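Local structure of putative GntR-family transcriptional regulator (Bordetella bronchiseptica RB50, 3CNV) at the interface of chains A and B and the interface of chains A and C. The protein is a putative GntR-family transcriptional regulator whose UTRA-type domain probably binds a small-molecule effector that tunes DNA binding. Numbering follows the deposited sequence. Chains: chain A/B/C, Putative GntR-family transcriptional regulator.

Contact 1 (chains A and B) and contact 2 (chains A and C) lie about 36 Å apart between their C-alpha centres. Chain A serves both, and strand 127-137 connects them: its first residues pack against chain C in contact 2, and A:Tyr138, just beyond its last residue, enters chain B in contact 1. Chain A uses separate surfaces for the two neighbours, and each interface is two-fold symmetric, in keeping with the four copies of the deposited assembly. Contact 1 is an aromatic side chain lodged against loop backbone, whereas contact 2 is a symmetric strand-to-strand contact; the structure alone does not show which persists in solution.

Contact 1: the interface of chains A and B. Residues chain A 138; chain B 8-10, 14-16.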
# COMPACT_ATOMS: atom_id res chain seq x y z
N TYR A 138 -2.37 6.74 -15.89
CA TYR A 138 -3.81 6.47 -16.18
C TYR A 138 -3.99 5.44 -17.29
O TYR A 138 -3.44 5.55 -18.42
CB TYR A 138 -4.56 7.78 -16.46
CG TYR A 138 -4.66 8.56 -15.17
CD1 TYR A 138 -5.59 8.23 -14.25
CD2 TYR A 138 -3.77 9.58 -14.86
CE1 TYR A 138 -5.66 8.87 -13.04
CE2 TYR A 138 -3.81 10.22 -13.65
CZ TYR A 138 -4.77 9.87 -12.74
OH TYR A 138 -4.87 10.47 -11.49
N LEU B 8 -8.21 10.22 -5.58
CA LEU B 8 -9.24 10.52 -6.58
C LEU B 8 -8.73 10.32 -8.02
O LEU B 8 -7.64 10.75 -8.40
CB LEU B 8 -9.83 11.90 -6.40
CG LEU B 8 -11.15 11.97 -5.61
CD1 LEU B 8 -11.83 13.19 -6.09
CD2 LEU B 8 -12.13 10.80 -5.83
N ALA B 9 -9.51 9.58 -8.78
CA ALA B 9 -9.19 9.30 -10.16
C ALA B 9 -10.44 9.35 -10.99
O ALA B 9 -11.53 8.98 -10.51
CB ALA B 9 -8.55 7.93 -10.29
N PRO B 10 -10.33 9.83 -12.25
CA PRO B 10 -11.56 9.90 -12.98
C PRO B 10 -12.05 8.58 -13.48
O PRO B 10 -11.26 7.66 -13.76
CB PRO B 10 -11.22 10.83 -14.20
CG PRO B 10 -9.78 10.71 -14.39
CD PRO B 10 -9.21 10.49 -12.97
N GLY B 14 -8.53 9.26 -19.35
CA GLY B 14 -7.65 10.42 -19.32
C GLY B 14 -7.04 10.72 -17.98
O GLY B 14 -7.31 10.07 -16.94
N GLU B 15 -6.19 11.73 -18.06
CA GLU B 15 -5.47 12.25 -16.90
C GLU B 15 -6.56 12.97 -16.10
O GLU B 15 -7.43 13.63 -16.67
CB GLU B 15 -4.28 13.19 -17.31
CG GLU B 15 -2.96 13.04 -16.40
CD GLU B 15 -2.05 11.87 -16.81
OE1 GLU B 15 -2.34 11.13 -17.77
OE2 GLU B 15 -1.02 11.67 -16.17
N GLY B 16 -6.56 12.80 -14.78
CA GLY B 16 -7.57 13.47 -13.96
C GLY B 16 -7.37 14.99 -14.04
O GLY B 16 -6.37 15.51 -13.51
O HOH W 1 -6.97 12.53 -10.46
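The turn joining strands 127-137 and 141-150 of chain A meets strand 8-10 and the loop around residues 14-16 of chain B, within the UTRA ligand-binding domains of this GntR-family regulator. A:Tyr138 carries the contact, its ring laid over the chain B backbone. Its CG lies anti to its own carbonyl carbon (chi1 -70°), which places the ring beside its own backbone N, where it faces the chain B loop. The carbonyl O of B:Gly14 stands above one side of the ring near its base, 3.5 Å from A:Tyr138 CG, while the amide N of B:Gly16 sits over that same face, nearer its rim, 3.9 Å from A:Tyr138 CE2. Glycine suits both places because, having no side chain, it lets the flat ring come close to the main chain; B:Gly14 also has a positive phi (119°) that most other residues disfavour. B:Glu15 bends at chi2 and brings its carboxylate to the ring, with CD 3.5 Å from A:Tyr138 CD2. Oxygen OE2 comes in at the ring edge, and the two planes are turned 70° apart, an approach in which aromatic C-H groups could favour the negative charge. B:Pro10 CD hangs beyond the far rim, above the plane on the glycine side, 3.9 Å from A:Tyr138 CE1. The methyl CB of B:Ala9 lies almost level with the ring, 4.1 Å from A:Tyr138 CE1. At the tip, water 1 bridges A:Tyr138 OH and the carbonyl B:Leu8 O.

Contact 2: the interface of chains A and C. Residues chain A 109, 127-129, 152; chain C 109, 127-129, 152.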
# COMPACT_ATOMS: atom_id res chain seq x y z
N ALA A 109 18.57 -7.33 -2.36
CA ALA A 109 19.95 -7.02 -1.87
C ALA A 109 20.92 -7.64 -2.83
O ALA A 109 20.85 -8.82 -3.11
CB ALA A 109 20.16 -7.56 -0.44
N PRO A 127 27.02 -4.57 0.04
CA PRO A 127 25.56 -4.69 -0.06
C PRO A 127 24.83 -3.37 -0.36
O PRO A 127 25.07 -2.33 0.33
CB PRO A 127 25.18 -5.25 1.30
CG PRO A 127 26.38 -5.95 1.76
CD PRO A 127 27.49 -5.08 1.35
N LEU A 128 24.02 -3.43 -1.43
CA LEU A 128 23.13 -2.39 -1.93
C LEU A 128 21.70 -2.92 -2.07
O LEU A 128 21.44 -4.10 -2.26
CB LEU A 128 23.53 -1.86 -3.34
CG LEU A 128 24.94 -1.38 -3.55
CD1 LEU A 128 25.16 -0.84 -4.99
CD2 LEU A 128 25.33 -0.32 -2.51
N LEU A 129 20.80 -2.00 -1.88
CA LEU A 129 19.38 -2.24 -2.12
C LEU A 129 19.08 -1.89 -3.59
O LEU A 129 19.23 -0.77 -4.02
CB LEU A 129 18.52 -1.49 -1.14
CG LEU A 129 16.97 -1.67 -1.23
CD1 LEU A 129 16.58 -3.12 -1.06
CD2 LEU A 129 16.22 -0.75 -0.20
N THR A 152 22.40 1.79 1.78
CA THR A 152 21.54 1.84 3.00
C THR A 152 22.31 1.73 4.26
O THR A 152 21.99 0.94 5.14
CB THR A 152 20.45 0.76 2.98
OG1 THR A 152 21.08 -0.52 2.91
CG2 THR A 152 19.56 0.95 1.84
N ALA C 109 19.91 -3.25 2.86
CA ALA C 109 20.82 -4.32 2.46
C ALA C 109 21.96 -4.34 3.44
O ALA C 109 22.52 -3.32 3.79
CB ALA C 109 21.30 -4.10 0.99
N PRO C 127 25.37 -10.33 0.50
CA PRO C 127 24.30 -9.36 0.65
C PRO C 127 22.98 -9.98 0.98
O PRO C 127 22.50 -10.89 0.25
CB PRO C 127 24.22 -8.71 -0.76
CG PRO C 127 25.51 -8.81 -1.24
CD PRO C 127 26.09 -10.13 -0.77
N LEU C 128 22.41 -9.50 2.08
CA LEU C 128 21.05 -9.92 2.49
C LEU C 128 20.13 -8.73 2.57
O LEU C 128 20.54 -7.61 2.82
CB LEU C 128 21.10 -10.64 3.87
CG LEU C 128 22.00 -11.82 4.07
CD1 LEU C 128 21.81 -12.41 5.51
CD2 LEU C 128 21.67 -12.90 3.03
N LEU C 129 18.85 -8.95 2.31
CA LEU C 129 17.82 -7.92 2.53
C LEU C 129 17.33 -8.07 4.02
O LEU C 129 16.85 -9.10 4.45
CB LEU C 129 16.67 -8.07 1.57
CG LEU C 129 15.43 -7.18 1.74
CD1 LEU C 129 15.82 -5.73 1.40
CD2 LEU C 129 14.34 -7.66 0.86
N THR C 152 18.07 -12.99 -1.40
CA THR C 152 17.20 -12.59 -2.50
C THR C 152 17.93 -12.93 -3.77
O THR C 152 18.05 -12.09 -4.64
CB THR C 152 16.84 -11.06 -2.49
OG1 THR C 152 18.05 -10.29 -2.42
CG2 THR C 152 15.91 -10.69 -1.33
O HOH W 2 20.51 -11.35 -1.19
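Strand 100-111 of chain A (102-111 in chain C) and strand 127-137 of the UTRA domain, typical of GntR regulators of this branch, form this contact with their two-fold mates, A:Ala109 and C:Ala109 each being pressed against the partner's strand 127-137 and the nearby loop residue Thr152. The amide N of A:Ala109 donates a hydrogen bond to the side-chain hydroxyl OG1 of C:Thr152 at 3.0 Å, moderately bent with 148° at the hydrogen. Its twin runs from C:Ala109 N to A:Thr152 OG1, with nearly the same geometry. In both threonines OG1 stands between the backbone N and the carbonyl carbon (chi1 60° in A:Thr152), which turns the hydroxyl to the neighbouring strand and leaves CG2 beside the threonine's own backbone N. Threonine suits the place because its short, branched side chain offers an acceptor close to the main chain to an amide near the end of a strand. Each alanine methyl sits against the partner's 128-129 peptide group: A:Ala109 CB is 3.3 Å from C:Leu128 O, and C:Ala109 CB is 3.3 Å from A:Leu128 O. A side chain as small as alanine allows this near approach, and the two methyls also meet, CB of A:Ala109 to CB of C:Ala109 at 3.9 Å. Further along the strands, A:Leu129 and C:Leu129 touch through their CD1 methyls, 3.7 Å apart; CG anti to the backbone N in both (chi1 -178° in A:Leu129) carries each side chain out to its partner, which it meets at an oblique crossing. Water 2 links C:Thr152 OG1 and N and C:Pro127 O, all of one chain, to the carbonyl of A:Ala109 across the interface.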